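Local coordinates for protein neurotoxin (Clostridium botulinum, PDB 3N7L) that probably binds gangliosides on nerve-cell surfaces, serving as the receptor-binding domain of a botulinum neurotoxin, at residues E300-F305 with S347-P352; D328-G333 with P399-E404. All blocks are in the same frame, centred on the assembly; numbering follows the deposited sequence.

In the fold
The chain first lays down a lectin-like N-terminal half, and both contacts fall in the C-terminal receptor-binding part that follows. Strand 302-308 leads through strand 313-318 to strand 329-335; helix 339-345 then brings the chain back, so that 348-354 pairs with 302-308 and contact 1 closes a loop of 41 residues. Strands 359-366 and 373-384 follow before strand 394-402 returns to 329-335, where contact 2 closes a loop of 65. The four segments alternate along the sequence, so the two closures cross. Both belong to one curled antiparallel sheet, and they touch where Phe348 of contact 1 packs on Leu332 and Ile401 of contact 2.

Contact 1 of 2, residues E300-F305 with S347-P352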
loop_
_atom_site.group_PDB
_atom_site.type_symbol
_atom_site.label_atom_id
_atom_site.label_comp_id
_atom_site.label_asym_id
_atom_site.label_seq_id
_atom_site.Cartn_x
_atom_site.Cartn_y
_atom_site.Cartn_z
ATOM N N GLU A 300 2.055 5.942 -18.548
ATOM C CA GLU A 300 2.699 6.845 -19.503
ATOM C C GLU A 300 2.388 8.344 -19.470
ATOM O O GLU A 300 2.655 9.043 -20.446
ATOM C CB GLU A 300 2.460 6.321 -20.921
ATOM C CG GLU A 300 3.268 5.079 -21.239
ATOM C CD GLU A 300 4.754 5.369 -21.303
ATOM O OE1 GLU A 300 5.180 6.096 -22.225
ATOM O OE2 GLU A 300 5.497 4.877 -20.428
ATOM N N ASN A 301 1.838 8.851 -18.371
ATOM C CA ASN A 301 1.539 10.284 -18.284
ATOM C C ASN A 301 2.820 11.117 -18.256
ATOM O O ASN A 301 3.841 10.682 -17.718
ATOM C CB ASN A 301 0.750 10.610 -17.008
ATOM C CG ASN A 301 -0.701 10.167 -17.069
ATOM O OD1 ASN A 301 -1.128 9.484 -18.002
ATOM N ND2 ASN A 301 -1.467 10.555 -16.056
ATOM N N VAL A 302 2.768 12.307 -18.849
ATOM C CA VAL A 302 3.907 13.219 -18.832
ATOM C C VAL A 302 3.510 14.273 -17.798
ATOM O O VAL A 302 2.405 14.817 -17.858
ATOM C CB VAL A 302 4.140 13.883 -20.207
ATOM C CG1 VAL A 302 5.406 14.742 -20.163
ATOM C CG2 VAL A 302 4.286 12.807 -21.285
ATOM N N LEU A 303 4.399 14.555 -16.850
ATOM C CA LEU A 303 4.084 15.496 -15.773
ATOM C C LEU A 303 5.298 16.264 -15.255
ATOM O O LEU A 303 6.421 16.067 -15.727
ATOM C CB LEU A 303 3.452 14.705 -14.618
ATOM C CG LEU A 303 4.232 13.434 -14.217
ATOM C CD1 LEU A 303 5.455 13.799 -13.391
ATOM C CD2 LEU A 303 3.330 12.482 -13.424
ATOM N N TYR A 304 5.066 17.156 -14.292
ATOM C CA TYR A 304 6.157 17.900 -13.675
ATOM C C TYR A 304 5.853 18.094 -12.188
ATOM O O TYR A 304 4.746 17.798 -11.724
ATOM C CB TYR A 304 6.414 19.251 -14.378
ATOM C CG TYR A 304 5.297 20.276 -14.318
ATOM C CD1 TYR A 304 4.231 20.229 -15.212
ATOM C CD2 TYR A 304 5.332 21.320 -13.384
ATOM C CE1 TYR A 304 3.223 21.199 -15.188
ATOM C CE2 TYR A 304 4.333 22.293 -13.348
ATOM C CZ TYR A 304 3.281 22.228 -14.253
ATOM O OH TYR A 304 2.285 23.180 -14.221
ATOM N N PHE A 305 6.836 18.573 -11.438
ATOM C CA PHE A 305 6.660 18.752 -10.003
ATOM C C PHE A 305 6.829 20.180 -9.507
ATOM O O PHE A 305 7.797 20.852 -9.840
ATOM C CB PHE A 305 7.643 17.858 -9.233
ATOM C CG PHE A 305 7.545 16.401 -9.581
ATOM C CD1 PHE A 305 8.378 15.846 -10.547
ATOM C CD2 PHE A 305 6.618 15.579 -8.938
ATOM C CE1 PHE A 305 8.297 14.486 -10.869
ATOM C CE2 PHE A 305 6.526 14.228 -9.250
ATOM C CZ PHE A 305 7.372 13.678 -10.221
ATOM N N SER A 347 10.306 17.892 -17.158
ATOM C CA SER A 347 9.138 17.067 -17.449
ATOM C C SER A 347 9.485 15.585 -17.393
ATOM O O SER A 347 10.530 15.162 -17.894
ATOM C CB SER A 347 8.572 17.432 -18.820
ATOM O OG SER A 347 8.205 18.800 -18.845
ATOM N N PHE A 348 8.605 14.802 -16.773
ATOM C CA PHE A 348 8.837 13.370 -16.636
ATOM C C PHE A 348 7.701 12.482 -17.115
ATOM O O PHE A 348 6.537 12.885 -17.162
ATOM C CB PHE A 348 9.132 13.004 -15.175
ATOM C CG PHE A 348 10.335 13.690 -14.606
ATOM C CD1 PHE A 348 10.251 14.997 -14.145
ATOM C CD2 PHE A 348 11.565 13.041 -14.567
ATOM C CE1 PHE A 348 11.378 15.654 -13.651
ATOM C CE2 PHE A 348 12.699 13.689 -14.075
ATOM C CZ PHE A 348 12.603 15.000 -13.617
ATOM N N ILE A 349 8.076 11.258 -17.468
ATOM C CA ILE A 349 7.144 10.231 -17.905
ATOM C C ILE A 349 7.176 9.276 -16.723
ATOM O O ILE A 349 8.237 8.784 -16.353
ATOM C CB ILE A 349 7.669 9.509 -19.151
ATOM C CG1 ILE A 349 7.840 10.518 -20.286
ATOM C CG2 ILE A 349 6.718 8.387 -19.539
ATOM C CD1 ILE A 349 8.795 10.053 -21.351
ATOM N N ILE A 350 6.023 9.022 -16.123
ATOM C CA ILE A 350 5.973 8.152 -14.952
ATOM C C ILE A 350 5.518 6.740 -15.281
ATOM O O ILE A 350 4.757 6.522 -16.216
ATOM C CB ILE A 350 5.021 8.733 -13.878
ATOM C CG1 ILE A 350 5.202 7.995 -12.555
ATOM C CG2 ILE A 350 3.572 8.590 -14.333
ATOM C CD1 ILE A 350 4.493 8.674 -11.387
ATOM N N GLN A 351 5.995 5.780 -14.502
ATOM C CA GLN A 351 5.611 4.392 -14.697
ATOM C C GLN A 351 5.429 3.765 -13.321
ATOM O O GLN A 351 6.283 3.921 -12.450
ATOM C CB GLN A 351 6.695 3.647 -15.480
ATOM C CG GLN A 351 6.224 2.322 -16.031
ATOM C CD GLN A 351 5.097 2.477 -17.040
ATOM O OE1 GLN A 351 4.268 1.583 -17.196
ATOM N NE2 GLN A 351 5.070 3.610 -17.737
ATOM N N PRO A 352 4.302 3.072 -13.095
ATOM C CA PRO A 352 4.109 2.459 -11.776
ATOM C C PRO A 352 5.140 1.360 -11.520
ATOM O O PRO A 352 5.584 0.686 -12.447
ATOM C CB PRO A 352 2.677 1.930 -11.844
ATOM C CG PRO A 352 2.499 1.622 -13.312
ATOM C CD PRO A 352 3.144 2.823 -13.974
#
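Phe305 and Phe348 bring their rings together with CE1 of Phe305 3.8 Å from CD1 of Phe348. The planes are inclined at 55°, so neither a parallel stack nor a T-shape results. Phe348 CD1 lies at the edge of the Phe305 ring, near its plane, whereas Phe305 CE1 approaches the Phe348 ring obliquely. At the edge of the Phe348 ring, near its plane, lies the carbonyl O of Leu303.

Leu303 and Phe348 form a hydrogen-bonded antiparallel pair with side chains on the same face. Phe348 N reaches Leu303 O at 2.7 Å in a nearly straight bond, and the return bond runs from Leu303 N to Phe348 O. The CG of Leu303 sits between its backbone N and carbonyl carbon (chi1 48°), and beyond it CD2 comes to 4.0 Å from Ile350 CG2, joining two branched residues suited to filling an interior. The other face carries Val302 and Ile349, a non-hydrogen-bonded pair whose beta-branched side chains favour extended backbone; Val302 CG2 lies 4.3 Å from Ile349 CG1. A third bond, from Ile350 N to Asn301 O (3.2 Å), carries the pairing toward the more open end. There the Glu300 chain bends at chi2 (-67°), and OE2 comes within 3.0 Å of Gln351 NE2. The same oxygen makes a salt bridge to Arg373, so this solvent-exposed acid is paired with a positive charge.

Around the pair, strand 283-287 packs on Leu303 and Phe305 through Ile285, and strand 359-366 supplies Leu363 against Phe305 and Ile350. Ser347 OG is hydrogen-bonded to Ile342 O of helix 339-345, which also packs on Tyr304. Strand 302-308 thus lies within the curled sheet of a beta-trefoil fold, bordered by 283-287, 313-318 and 348-354.

Contact 2 of 2, residues D328-G333 with P399-E404; sequences DLVPLG and PVIKIE. With SO4 (sulfate ion), chain D.
Val330 and Ile401 run alongside each other on one face of the sheet, a tightly packed, more buried part of the contact: Val330 CG1 is 3.6 Å from Ile401 CB. Two backbone bonds link this pair, Ile401 N giving to Val330 O at 2.9 Å and Val330 N to Ile401 O. Farther inward, Leu332 N donates to Pro399 O from above the carbonyl plane. Having no N-H to return, Pro399 instead brings ring atom CG to 3.3 Å from Leu332 O, with Leu332 CB also beside it. Pro331 suits a non-hydrogen-bonded position opposite Val400, where no N-H is required of it by that strand.

The other end is more open to solvent but not looser, and mixes polar with apolar side chains. Ile403 N grips Asp328 O at 2.7 Å, and Ile403 CD1 packs on Val330 CG1. Chi2 of Lys402 (62°) places CD 3.8 Å from Leu329 CD2; CE lies 3.4 Å from Asp328 CB, while NZ bonds His405 O. A sulfate, probably from the crystallisation liquor, accepts bonds from Asp328 N and Asn324. Strands 329-335 and 394-402 are adjacent antiparallel strands of the receptor-binding beta-trefoil, Leu332 and Ile401 both packing on Leu377.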
loop_
_atom_site.group_PDB
_atom_site.type_symbol
_atom_site.label_atom_id
_atom_site.label_comp_id
_atom_site.label_asym_id
_atom_site.label_seq_id
_atom_site.Cartn_x
_atom_site.Cartn_y
_atom_site.Cartn_z
ATOM N N ASP A 328 27.211 11.548 -18.027
ATOM C CA ASP A 328 25.773 11.345 -18.178
ATOM C C ASP A 328 24.947 11.606 -16.921
ATOM O O ASP A 328 23.844 11.083 -16.785
ATOM C CB ASP A 328 25.488 9.926 -18.672
ATOM C CG ASP A 328 26.102 9.647 -20.027
ATOM O OD1 ASP A 328 25.799 10.393 -20.985
ATOM O OD2 ASP A 328 26.886 8.677 -20.129
ATOM N N LEU A 329 25.474 12.410 -16.006
ATOM C CA LEU A 329 24.740 12.728 -14.789
ATOM C C LEU A 329 24.399 14.211 -14.730
ATOM O O LEU A 329 25.245 15.061 -14.982
ATOM C CB LEU A 329 25.555 12.340 -13.556
ATOM C CG LEU A 329 25.785 10.841 -13.351
ATOM C CD1 LEU A 329 26.808 10.634 -12.238
ATOM C CD2 LEU A 329 24.467 10.156 -13.017
ATOM N N VAL A 330 23.150 14.519 -14.415
ATOM C CA VAL A 330 22.723 15.905 -14.306
ATOM C C VAL A 330 21.856 16.009 -13.050
ATOM O O VAL A 330 20.879 15.272 -12.888
ATOM C CB VAL A 330 21.941 16.356 -15.576
ATOM C CG1 VAL A 330 20.782 15.404 -15.846
ATOM C CG2 VAL A 330 21.440 17.786 -15.403
ATOM N N PRO A 331 22.216 16.914 -12.130
ATOM C CA PRO A 331 21.422 17.044 -10.908
ATOM C C PRO A 331 20.055 17.657 -11.142
ATOM O O PRO A 331 19.856 18.422 -12.085
ATOM C CB PRO A 331 22.290 17.935 -10.034
ATOM C CG PRO A 331 22.854 18.890 -11.048
ATOM C CD PRO A 331 23.249 17.961 -12.196
ATOM N N LEU A 332 19.122 17.317 -10.263
ATOM C CA LEU A 332 17.773 17.841 -10.317
ATOM C C LEU A 332 17.637 18.842 -9.167
ATOM O O LEU A 332 17.976 18.525 -8.024
ATOM C CB LEU A 332 16.758 16.715 -10.135
ATOM C CG LEU A 332 15.316 17.171 -10.350
ATOM C CD1 LEU A 332 15.121 17.480 -11.835
ATOM C CD2 LEU A 332 14.351 16.087 -9.892
ATOM N N GLY A 333 17.151 20.043 -9.471
ATOM C CA GLY A 333 16.999 21.062 -8.444
ATOM C C GLY A 333 15.629 21.707 -8.416
ATOM O O GLY A 333 14.697 21.219 -9.045
ATOM N N PRO A 399 18.916 14.281 -5.877
ATOM C CA PRO A 399 18.160 13.547 -6.888
ATOM C C PRO A 399 19.014 13.830 -8.133
ATOM O O PRO A 399 19.458 14.962 -8.331
ATOM C CB PRO A 399 16.810 14.266 -6.901
ATOM C CG PRO A 399 17.172 15.664 -6.549
ATOM C CD PRO A 399 18.215 15.516 -5.475
ATOM N N VAL A 400 19.265 12.810 -8.944
ATOM C CA VAL A 400 20.113 12.963 -10.117
ATOM C C VAL A 400 19.573 12.153 -11.290
ATOM O O VAL A 400 18.997 11.086 -11.108
ATOM C CB VAL A 400 21.564 12.491 -9.787
ATOM C CG1 VAL A 400 21.558 11.007 -9.449
ATOM C CG2 VAL A 400 22.503 12.774 -10.945
ATOM N N ILE A 401 19.754 12.672 -12.497
ATOM C CA ILE A 401 19.286 11.979 -13.688
ATOM C C ILE A 401 20.467 11.379 -14.456
ATOM O O ILE A 401 21.476 12.040 -14.663
ATOM C CB ILE A 401 18.523 12.945 -14.622
ATOM C CG1 ILE A 401 17.311 13.531 -13.888
ATOM C CG2 ILE A 401 18.057 12.209 -15.876
ATOM C CD1 ILE A 401 16.572 14.581 -14.671
ATOM N N LYS A 402 20.344 10.111 -14.843
ATOM C CA LYS A 402 21.379 9.445 -15.633
ATOM C C LYS A 402 20.818 9.547 -17.048
ATOM O O LYS A 402 19.802 8.930 -17.369
ATOM C CB LYS A 402 21.532 7.978 -15.217
ATOM C CG LYS A 402 22.551 7.201 -16.043
ATOM C CD LYS A 402 23.957 7.777 -15.890
ATOM C CE LYS A 402 24.949 7.088 -16.823
ATOM N NZ LYS A 402 25.037 5.631 -16.553
ATOM N N ILE A 403 21.482 10.327 -17.891
ATOM C CA ILE A 403 20.999 10.573 -19.241
ATOM C C ILE A 403 20.813 9.442 -20.255
ATOM O O ILE A 403 19.798 8.752 -20.233
ATOM C CB ILE A 403 21.813 11.719 -19.879
ATOM C CG1 ILE A 403 21.618 12.977 -19.035
ATOM C CG2 ILE A 403 21.339 12.006 -21.301
ATOM C CD1 ILE A 403 20.158 13.339 -18.825
ATOM N N GLU A 404 21.775 9.241 -21.140
ATOM C CA GLU A 404 21.610 8.243 -22.190
ATOM C C GLU A 404 21.768 6.771 -21.837
ATOM O O GLU A 404 20.997 5.930 -22.303
ATOM C CB GLU A 404 22.554 8.576 -23.341
ATOM C CG GLU A 404 22.332 7.745 -24.578
ATOM C CD GLU A 404 23.378 8.020 -25.628
ATOM O OE1 GLU A 404 23.638 9.213 -25.899
ATOM O OE2 GLU A 404 23.937 7.047 -26.183
HETATM S S SO4 D . 29.268 14.447 -19.456
HETATM O O1 SO4 D . 30.451 14.367 -18.586
HETATM O O2 SO4 D . 29.056 15.841 -19.884
HETATM O O3 SO4 D . 28.052 13.968 -18.729
HETATM O O4 SO4 D . 29.484 13.576 -20.626
#